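Local coordinates for protein alkyl hydroperoxide reductase AhpD (PDB 6K40) that probably works as a peroxiredoxin-type alkyl hydroperoxide reductase of the AhpD-like family, contributing to antioxidant defence against peroxides, at residues 84-87 with 88-92; 117-120 with 121-124; 64-67 with 68-72. All coordinates share one frame; numbering follows the deposited sequence.

Interaction 1: residues 84-87 with 88-92; sequences VVVS and GLNRC
The last turn of helix 76-90 brings V84, V85, V86 and S87 against G88, L89, N90 and C92, a local contact along a helix end that finishes in a Schellman motif within the all-helical AhpD-like fold. It exemplifies how one helix can be stopped and the next begun almost at once. N of C92 reaches back to O of S87 (3.1 Å, N-H...O 164°), while R91, the C-prime residue, takes a positive phi and its N makes a weak 3.3 Å bond to O of G88. Upstream the regular helical ladder is intact, running from G88 N to V84 O, from L89 N to V85 O, and from N90 N to V86 O (2.9 Å). L89 lies alongside V85, both pointing the same way, and its CD1 meets V85 CG1 at 4.1 Å; V85 touches C133 and L89 touches E137, both of helix 127-141. S87 OG bonds A83 O and N178 ND2, which ties this turn to helix 161-184. C92 then serves as N-cap of helix 93-107, and with C95 it forms a CXXC sequence, the pattern that carries the redox-active cysteines in AhpD relatives and probably here too. R91 reaches across to the second subunit: NH2 forms a salt bridge with E137 of that subunit, and NE donates to its V118 O. With N90 CG anti to the carbonyl carbon (chi1 -70°), the amide lies back alongside V86; ND2 donates to N175 OD1 and N178 OD1 and sits 3.5 Å from V86 CG1.

Interaction 2: residues 117-120 with 121-124; sequences AVNW and RQAE
W120 holds its CG between backbone N and carbonyl carbon (chi1 57°), which turns the indole back beneath R121, whose chain runs extended from CG to NE across one ring face. R121 CG makes a CH-pi contact 3.5 Å from the centroid of the W120 six-membered ring, almost on the ring normal. Further out the guanidinium slants over the indole, the two planes 34° apart, with W120 CZ2 beneath its centre. N119 OD1 is gripped twice from opposite faces of its amide: by R121 NH1 at 3.0 Å and by R121 N at 3.2 Å. The second bond makes an Asx turn, set within a short 3-10 turn that follows helix 110-118; there Q122 N bonds N119 O (3.0 Å) and A123 N bonds W120 O (3.3 Å). E137 of helix 127-141 fixes the far ends, one carboxylate oxygen accepting from W120 NE1 and the other forming a salt bridge with R121 NH2. The amides of N119 and Q122 do not bond each other, and both reach the second subunit: N119 ND2 donates to R91 O of the second subunit, and Q122 OE1 accepts from V93 N of that subunit.

Interaction 3: residues 64-67 with 68-72; sequences FNLL and VNKEG
O of N65 is gripped by two backbone donors at once, K70 N at 3.0 Å and N69 N at 3.1 Å. The longer reach of K70 marks a pi-type turn, a widening of the helix by one residue that closes helix 54-69 before the loop leading to helix 76-90. The two donors arrive differently: K70 N comes nearly head-on to the carbonyl, whereas N69 N is tilted well out of its plane. N65 and N69 are joined a second time, through their side chains: N69 ND2 donates to N65 OD1 (2.9 Å) with the acceptor lying in the N69 amide plane. The two amides are turned 66° from each other, and N65 CG, set anti to its backbone N (chi1 -163°), carries OD1 within reach of N69. On the buried face V68 lays its CG2 over one face of the F64 ring, a CH-pi contact 3.9 Å from the centroid and offset toward the rim. F64 also meets the ring of W60 and touches M173 of helix 161-184, while a glycerol, probably from the crystallisation liquor, lies beside its side chain. L67 packs against Q169, V170 and M173 of that same helix. At the outer side the K70 chain, bent at its second and third torsions, folds back over the helix and puts CD 3.6 Å from L66 CA. Beyond the last turn a water ties the helix to the loop, donating to L66 O (2.8 Å) and to E71 O (2.6 Å).

The three examples show helix ends resolved in different ways within one AhpD-like fold, and two of them meet. Interactions 1 and 2 have centres about 12 Å apart and touch directly: V84 CG1 packs on A117 CA at 3.5 Å, and V85 CG1 approaches W120 CD1 at 4.2 Å. They also meet across the dimer, since R91 of interaction 1 contacts V118 and N119 of interaction 2 in the second subunit; the turn that ends in C92, the first cysteine of the CXXC sequence, thus adjoins the subunit boundary. Interaction 3 stands apart, its centre about 19 Å from that of interaction 1 and 25 Å from that of interaction 2; helix 161-184 contacts both it and interaction 1.

Interaction 1: residues 84-87 with 88-92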
ATOM      1  N   VAL A  84       1.720  -9.047  -4.922  1.00 16.10           N
ATOM      2  CA  VAL A  84       1.731  -7.770  -4.223  1.00 15.26           C
ATOM      3  C   VAL A  84       1.345  -6.640  -5.168  1.00 18.95           C
ATOM      4  O   VAL A  84       0.542  -5.766  -4.813  1.00 17.48           O
ATOM      5  CB  VAL A  84       3.111  -7.542  -3.580  1.00 15.49           C
ATOM      6  CG1 VAL A  84       3.304  -6.085  -3.219  1.00 15.76           C
ATOM      7  CG2 VAL A  84       3.276  -8.428  -2.352  1.00 18.59           C
ATOM      8  N   VAL A  85       1.883  -6.649  -6.393  1.00 18.80           N
ATOM      9  CA  VAL A  85       1.538  -5.595  -7.347  1.00 17.46           C
ATOM     10  C   VAL A  85       0.041  -5.615  -7.639  1.00 18.02           C
ATOM     11  O   VAL A  85      -0.640  -4.579  -7.579  1.00 19.32           O
ATOM     12  CB  VAL A  85       2.363  -5.742  -8.638  1.00 17.30           C
ATOM     13  CG1 VAL A  85       1.782  -4.866  -9.743  1.00 16.75           C
ATOM     14  CG2 VAL A  85       3.816  -5.383  -8.379  1.00 16.81           C
ATOM     15  N   VAL A  86      -0.497  -6.801  -7.933  1.00 18.35           N
ATOM     16  CA  VAL A  86      -1.907  -6.907  -8.298  1.00 16.33           C
ATOM     17  C   VAL A  86      -2.797  -6.508  -7.129  1.00 17.06           C
ATOM     18  O   VAL A  86      -3.792  -5.789  -7.302  1.00 17.18           O
ATOM     19  CB  VAL A  86      -2.222  -8.331  -8.792  1.00 17.17           C
ATOM     20  CG1 VAL A  86      -3.711  -8.480  -9.080  1.00 14.54           C
ATOM     21  CG2 VAL A  86      -1.398  -8.650 -10.031  1.00 17.64           C
ATOM     22  N   SER A  87      -2.460  -6.964  -5.920  1.00 18.81           N
ATOM     23  CA  SER A  87      -3.288  -6.659  -4.762  1.00 17.76           C
ATOM     24  C   SER A  87      -3.253  -5.176  -4.421  1.00 18.77           C
ATOM     25  O   SER A  87      -4.267  -4.622  -3.983  1.00 20.82           O
ATOM     26  CB  SER A  87      -2.819  -7.504  -3.578  1.00 16.96           C
ATOM     27  OG  SER A  87      -2.915  -8.880  -3.897  1.00 16.93           O
ATOM     28  N   GLY A  88      -2.111  -4.516  -4.624  1.00 16.70           N
ATOM     29  CA  GLY A  88      -2.073  -3.074  -4.459  1.00 16.71           C
ATOM     30  C   GLY A  88      -2.921  -2.354  -5.488  1.00 18.58           C
ATOM     31  O   GLY A  88      -3.602  -1.377  -5.167  1.00 21.75           O
ATOM     32  N   LEU A  89      -2.904  -2.835  -6.732  1.00 17.10           N
ATOM     33  CA  LEU A  89      -3.697  -2.196  -7.777  1.00 16.95           C
ATOM     34  C   LEU A  89      -5.192  -2.336  -7.509  1.00 17.58           C
ATOM     35  O   LEU A  89      -5.949  -1.367  -7.639  1.00 17.03           O
ATOM     36  CB  LEU A  89      -3.344  -2.790  -9.138  1.00 16.25           C
ATOM     37  CG  LEU A  89      -1.998  -2.342  -9.692  1.00 17.40           C
ATOM     38  CD1 LEU A  89      -1.707  -3.072 -10.986  1.00 17.02           C
ATOM     39  CD2 LEU A  89      -1.993  -0.830  -9.892  1.00 17.23           C
ATOM     40  N   ASN A  90      -5.638  -3.537  -7.138  1.00 16.45           N
ATOM     41  CA  ASN A  90      -7.049  -3.754  -6.846  1.00 15.60           C
ATOM     42  C   ASN A  90      -7.437  -3.299  -5.448  1.00 17.32           C
ATOM     43  O   ASN A  90      -8.633  -3.287  -5.127  1.00 18.12           O
ATOM     44  CB  ASN A  90      -7.403  -5.231  -7.030  1.00 15.81           C
ATOM     45  CG  ASN A  90      -7.381  -5.655  -8.487  1.00 16.31           C
ATOM     46  OD1 ASN A  90      -7.856  -4.933  -9.361  1.00 14.45           O
ATOM     47  ND2 ASN A  90      -6.822  -6.832  -8.755  1.00 16.43           N
ATOM     48  N   ARG A  91      -6.463  -2.919  -4.622  1.00 14.75           N
ATOM     49  CA  ARG A  91      -6.713  -2.420  -3.271  1.00 17.94           C
ATOM     50  C   ARG A  91      -7.436  -3.460  -2.418  1.00 17.75           C
ATOM     51  O   ARG A  91      -8.482  -3.193  -1.822  1.00 17.86           O
ATOM     52  CB  ARG A  91      -7.485  -1.096  -3.305  1.00 17.55           C
ATOM     53  CG  ARG A  91      -6.700   0.029  -3.950  1.00 17.79           C
ATOM     54  CD  ARG A  91      -7.541   1.270  -4.132  1.00 17.98           C
ATOM     55  NE  ARG A  91      -7.888   1.887  -2.857  1.00 17.59           N
ATOM     56  CZ  ARG A  91      -8.857   2.784  -2.708  1.00 19.14           C
ATOM     57  NH1 ARG A  91      -9.574   3.167  -3.758  1.00 19.89           N
ATOM     58  NH2 ARG A  91      -9.110   3.299  -1.511  1.00 17.70           N
ATOM     59  N   CYS A  92      -6.861  -4.656  -2.357  1.00 16.64           N
ATOM     60  CA  CYS A  92      -7.380  -5.722  -1.512  1.00 18.71           C
ATOM     61  C   CYS A  92      -6.500  -5.842  -0.272  1.00 17.79           C
ATOM     62  O   CYS A  92      -5.324  -6.204  -0.378  1.00 18.60           O
ATOM     63  CB  CYS A  92      -7.422  -7.043  -2.280  1.00 21.12           C
ATOM     64  SG  CYS A  92      -7.879  -8.452  -1.265  1.00 23.85           S
TER

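Interaction 2: residues 117-120 with 121-124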
ATOM      1  N   ALA A 117       4.647  -2.612  -3.237  1.00 18.67           N
ATOM      2  CA  ALA A 117       3.237  -2.617  -2.860  1.00 15.72           C
ATOM      3  C   ALA A 117       2.534  -1.332  -3.274  1.00 18.30           C
ATOM      4  O   ALA A 117       1.319  -1.337  -3.505  1.00 18.83           O
ATOM      5  CB  ALA A 117       3.099  -2.835  -1.353  1.00 15.82           C
ATOM      6  N   VAL A 118       3.273  -0.230  -3.383  1.00 18.25           N
ATOM      7  CA  VAL A 118       2.686   1.064  -3.712  1.00 18.73           C
ATOM      8  C   VAL A 118       2.868   1.346  -5.197  1.00 17.91           C
ATOM      9  O   VAL A 118       1.891   1.554  -5.926  1.00 18.21           O
ATOM     10  CB  VAL A 118       3.308   2.184  -2.856  1.00 18.66           C
ATOM     11  CG1 VAL A 118       2.786   3.538  -3.293  1.00 18.06           C
ATOM     12  CG2 VAL A 118       3.019   1.942  -1.385  1.00 18.78           C
ATOM     13  N   ASN A 119       4.116   1.350  -5.658  1.00 17.13           N
ATOM     14  CA  ASN A 119       4.409   1.661  -7.055  1.00 18.32           C
ATOM     15  C   ASN A 119       5.725   0.996  -7.423  1.00 18.20           C
ATOM     16  O   ASN A 119       6.785   1.418  -6.954  1.00 20.29           O
ATOM     17  CB  ASN A 119       4.481   3.169  -7.286  1.00 18.97           C
ATOM     18  CG  ASN A 119       4.235   3.546  -8.733  1.00 18.63           C
ATOM     19  OD1 ASN A 119       4.498   2.761  -9.648  1.00 18.39           O
ATOM     20  ND2 ASN A 119       3.729   4.753  -8.949  1.00 15.90           N
ATOM     21  N   TRP A 120       5.654  -0.036  -8.266  1.00 15.94           N
ATOM     22  CA  TRP A 120       6.861  -0.725  -8.701  1.00 18.18           C
ATOM     23  C   TRP A 120       7.793   0.186  -9.494  1.00 19.52           C
ATOM     24  O   TRP A 120       8.996  -0.090  -9.567  1.00 18.97           O
ATOM     25  CB  TRP A 120       6.482  -1.954  -9.534  1.00 18.03           C
ATOM     26  CG  TRP A 120       5.634  -1.613 -10.713  1.00 15.85           C
ATOM     27  CD1 TRP A 120       4.275  -1.609 -10.767  1.00 15.64           C
ATOM     28  CD2 TRP A 120       6.091  -1.212 -12.011  1.00 15.96           C
ATOM     29  NE1 TRP A 120       3.853  -1.233 -12.020  1.00 25.57           N
ATOM     30  CE2 TRP A 120       4.951  -0.981 -12.801  1.00 26.18           C
ATOM     31  CE3 TRP A 120       7.355  -1.026 -12.580  1.00 16.20           C
ATOM     32  CZ2 TRP A 120       5.035  -0.579 -14.132  1.00 27.24           C
ATOM     33  CZ3 TRP A 120       7.437  -0.625 -13.896  1.00 16.27           C
ATOM     34  CH2 TRP A 120       6.284  -0.406 -14.660  1.00 16.11           C
ATOM     35  N   ARG A 121       7.265   1.260 -10.091  1.00 21.91           N
ATOM     36  CA  ARG A 121       8.115   2.201 -10.816  1.00 20.29           C
ATOM     37  C   ARG A 121       9.081   2.920  -9.887  1.00 21.30           C
ATOM     38  O   ARG A 121      10.153   3.354 -10.325  1.00 20.41           O
ATOM     39  CB  ARG A 121       7.263   3.226 -11.562  1.00 20.03           C
ATOM     40  CG  ARG A 121       6.389   2.647 -12.655  1.00 21.01           C
ATOM     41  CD  ARG A 121       5.374   3.672 -13.137  1.00 20.67           C
ATOM     42  NE  ARG A 121       4.342   3.069 -13.977  1.00 19.97           N
ATOM     43  CZ  ARG A 121       3.242   2.493 -13.507  1.00 19.61           C
ATOM     44  NH1 ARG A 121       3.025   2.439 -12.197  1.00 17.41           N
ATOM     45  NH2 ARG A 121       2.356   1.972 -14.346  1.00 15.62           N
ATOM     46  N   GLN A 122       8.726   3.054  -8.608  1.00 22.29           N
ATOM     47  CA  GLN A 122       9.552   3.755  -7.637  1.00 22.91           C
ATOM     48  C   GLN A 122      10.289   2.797  -6.712  1.00 25.75           C
ATOM     49  O   GLN A 122      10.672   3.181  -5.601  1.00 26.70           O
ATOM     50  CB  GLN A 122       8.700   4.729  -6.826  1.00 19.49           C
ATOM     51  CG  GLN A 122       8.013   5.777  -7.675  1.00 18.28           C
ATOM     52  CD  GLN A 122       6.874   6.450  -6.951  1.00 17.95           C
ATOM     53  OE1 GLN A 122       6.828   6.461  -5.725  1.00 18.67           O
ATOM     54  NE2 GLN A 122       5.945   7.019  -7.707  1.00 18.75           N
ATOM     55  N   ALA A 123      10.500   1.564  -7.151  1.00 24.92           N
ATOM     56  CA  ALA A 123      11.345   0.616  -6.452  1.00 25.14           C
ATOM     57  C   ALA A 123      12.576   0.352  -7.306  1.00 25.23           C
ATOM     58  O   ALA A 123      12.595   0.634  -8.508  1.00 22.98           O
ATOM     59  CB  ALA A 123      10.603  -0.695  -6.169  1.00 24.00           C
ATOM     60  N   GLU A 124      13.608  -0.192  -6.676  1.00 27.55           N
ATOM     61  CA  GLU A 124      14.815  -0.575  -7.401  1.00 30.06           C
ATOM     62  C   GLU A 124      14.673  -2.050  -7.749  1.00 28.62           C
ATOM     63  O   GLU A 124      14.917  -2.930  -6.921  1.00 28.60           O
ATOM     64  CB  GLU A 124      16.066  -0.265  -6.589  1.00 34.57           C
ATOM     65  CG  GLU A 124      16.624   1.120  -6.915  1.00 41.16           C
ATOM     66  CD  GLU A 124      17.386   1.744  -5.767  1.00 47.66           C
ATOM     67  OE1 GLU A 124      17.039   2.880  -5.375  1.00 49.74           O
ATOM     68  OE2 GLU A 124      18.338   1.106  -5.267  1.00 50.28           O
TER

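Interaction 3: residues 64-67 with 68-72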
ATOM      1  N   PHE A  64      -5.027 -23.128  -6.324  1.00 19.08           N
ATOM      2  CA  PHE A  64      -4.275 -21.959  -5.874  1.00 18.04           C
ATOM      3  C   PHE A  64      -2.959 -22.364  -5.226  1.00 18.36           C
ATOM      4  O   PHE A  64      -1.913 -21.761  -5.487  1.00 19.87           O
ATOM      5  CB  PHE A  64      -5.129 -21.142  -4.900  1.00 19.19           C
ATOM      6  CG  PHE A  64      -4.442 -19.916  -4.368  1.00 22.64           C
ATOM      7  CD1 PHE A  64      -4.515 -18.713  -5.053  1.00 22.44           C
ATOM      8  CD2 PHE A  64      -3.726 -19.963  -3.179  1.00 23.53           C
ATOM      9  CE1 PHE A  64      -3.886 -17.585  -4.569  1.00 22.83           C
ATOM     10  CE2 PHE A  64      -3.091 -18.837  -2.690  1.00 23.44           C
ATOM     11  CZ  PHE A  64      -3.171 -17.647  -3.385  1.00 24.32           C
ATOM     12  N   ASN A  65      -2.999 -23.373  -4.357  1.00 20.07           N
ATOM     13  CA  ASN A  65      -1.793 -23.860  -3.708  1.00 20.23           C
ATOM     14  C   ASN A  65      -0.795 -24.380  -4.730  1.00 21.22           C
ATOM     15  O   ASN A  65       0.402 -24.079  -4.641  1.00 20.59           O
ATOM     16  CB  ASN A  65      -2.158 -24.955  -2.707  1.00 21.23           C
ATOM     17  CG  ASN A  65      -1.054 -25.232  -1.714  1.00 23.06           C
ATOM     18  OD1 ASN A  65      -0.144 -24.425  -1.538  1.00 24.23           O
ATOM     19  ND2 ASN A  65      -1.126 -26.383  -1.057  1.00 24.26           N
ATOM     20  N   LEU A  66      -1.265 -25.151  -5.721  1.00 21.58           N
ATOM     21  CA  LEU A  66      -0.338 -25.640  -6.738  1.00 22.55           C
ATOM     22  C   LEU A  66       0.284 -24.490  -7.521  1.00 22.31           C
ATOM     23  O   LEU A  66       1.485 -24.508  -7.817  1.00 20.96           O
ATOM     24  CB  LEU A  66      -1.048 -26.608  -7.682  1.00 23.11           C
ATOM     25  CG  LEU A  66      -0.168 -27.156  -8.807  1.00 23.98           C
ATOM     26  CD1 LEU A  66       0.947 -28.020  -8.239  1.00 22.92           C
ATOM     27  CD2 LEU A  66      -1.000 -27.936  -9.816  1.00 25.47           C
ATOM     28  N   LEU A  67      -0.509 -23.466  -7.840  1.00 21.98           N
ATOM     29  CA  LEU A  67      -0.030 -22.401  -8.716  1.00 21.21           C
ATOM     30  C   LEU A  67       0.908 -21.435  -7.999  1.00 23.55           C
ATOM     31  O   LEU A  67       1.934 -21.033  -8.562  1.00 24.82           O
ATOM     32  CB  LEU A  67      -1.216 -21.636  -9.299  1.00 20.06           C
ATOM     33  CG  LEU A  67      -0.875 -20.463 -10.216  1.00 19.23           C
ATOM     34  CD1 LEU A  67      -0.295 -20.972 -11.526  1.00 15.18           C
ATOM     35  CD2 LEU A  67      -2.105 -19.601 -10.460  1.00 14.90           C
ATOM     36  N   VAL A  68       0.588 -21.058  -6.766  1.00 23.68           N
ATOM     37  CA  VAL A  68       1.250 -19.945  -6.100  1.00 22.63           C
ATOM     38  C   VAL A  68       2.334 -20.412  -5.136  1.00 25.32           C
ATOM     39  O   VAL A  68       3.406 -19.808  -5.069  1.00 26.30           O
ATOM     40  CB  VAL A  68       0.196 -19.077  -5.376  1.00 19.53           C
ATOM     41  CG1 VAL A  68       0.865 -17.976  -4.564  1.00 19.05           C
ATOM     42  CG2 VAL A  68      -0.782 -18.494  -6.382  1.00 17.31           C
ATOM     43  N   ASN A  69       2.086 -21.486  -4.389  1.00 25.11           N
ATOM     44  CA  ASN A  69       2.987 -21.891  -3.315  1.00 26.30           C
ATOM     45  C   ASN A  69       3.929 -23.024  -3.697  1.00 28.10           C
ATOM     46  O   ASN A  69       5.116 -22.970  -3.362  1.00 28.82           O
ATOM     47  CB  ASN A  69       2.178 -22.306  -2.082  1.00 24.08           C
ATOM     48  CG  ASN A  69       1.277 -21.200  -1.583  1.00 22.87           C
ATOM     49  OD1 ASN A  69       1.639 -20.024  -1.617  1.00 23.32           O
ATOM     50  ND2 ASN A  69       0.093 -21.571  -1.114  1.00 23.08           N
ATOM     51  N   LYS A  70       3.431 -24.053  -4.377  1.00 26.26           N
ATOM     52  CA  LYS A  70       4.247 -25.219  -4.675  1.00 27.58           C
ATOM     53  C   LYS A  70       5.246 -24.904  -5.787  1.00 26.56           C
ATOM     54  O   LYS A  70       5.257 -23.815  -6.366  1.00 25.28           O
ATOM     55  CB  LYS A  70       3.360 -26.405  -5.041  1.00 29.96           C
ATOM     56  CG  LYS A  70       2.683 -27.049  -3.840  1.00 32.42           C
ATOM     57  CD  LYS A  70       1.328 -27.614  -4.209  1.00 34.02           C
ATOM     58  CE  LYS A  70       1.173 -29.040  -3.716  1.00 36.18           C
ATOM     59  NZ  LYS A  70       0.212 -29.809  -4.557  1.00 38.37           N
ATOM     60  N   GLU A  71       6.091 -25.886  -6.090  1.00 27.81           N
ATOM     61  CA  GLU A  71       7.188 -25.679  -7.023  1.00 29.68           C
ATOM     62  C   GLU A  71       6.660 -25.521  -8.443  1.00 28.63           C
ATOM     63  O   GLU A  71       5.702 -26.185  -8.846  1.00 29.05           O
ATOM     64  CB  GLU A  71       8.156 -26.860  -6.942  1.00 35.25           C
ATOM     65  CG  GLU A  71       9.339 -26.800  -7.885  1.00 41.32           C
ATOM     66  CD  GLU A  71      10.314 -27.936  -7.640  1.00 46.99           C
ATOM     67  OE1 GLU A  71      10.812 -28.522  -8.628  1.00 48.52           O
ATOM     68  OE2 GLU A  71      10.579 -28.245  -6.458  1.00 48.92           O
ATOM     69  N   GLY A  72       7.289 -24.637  -9.204  1.00 28.31           N
ATOM     70  CA  GLY A  72       6.858 -24.391 -10.559  1.00 26.85           C
ATOM     71  C   GLY A  72       7.912 -23.682 -11.376  1.00 24.77           C
ATOM     72  O   GLY A  72       9.094 -23.678 -11.032  1.00 24.20           O
TER
HETATM   73  O   HOH W   1       3.470 -25.167  -9.712  1.00 25.46           O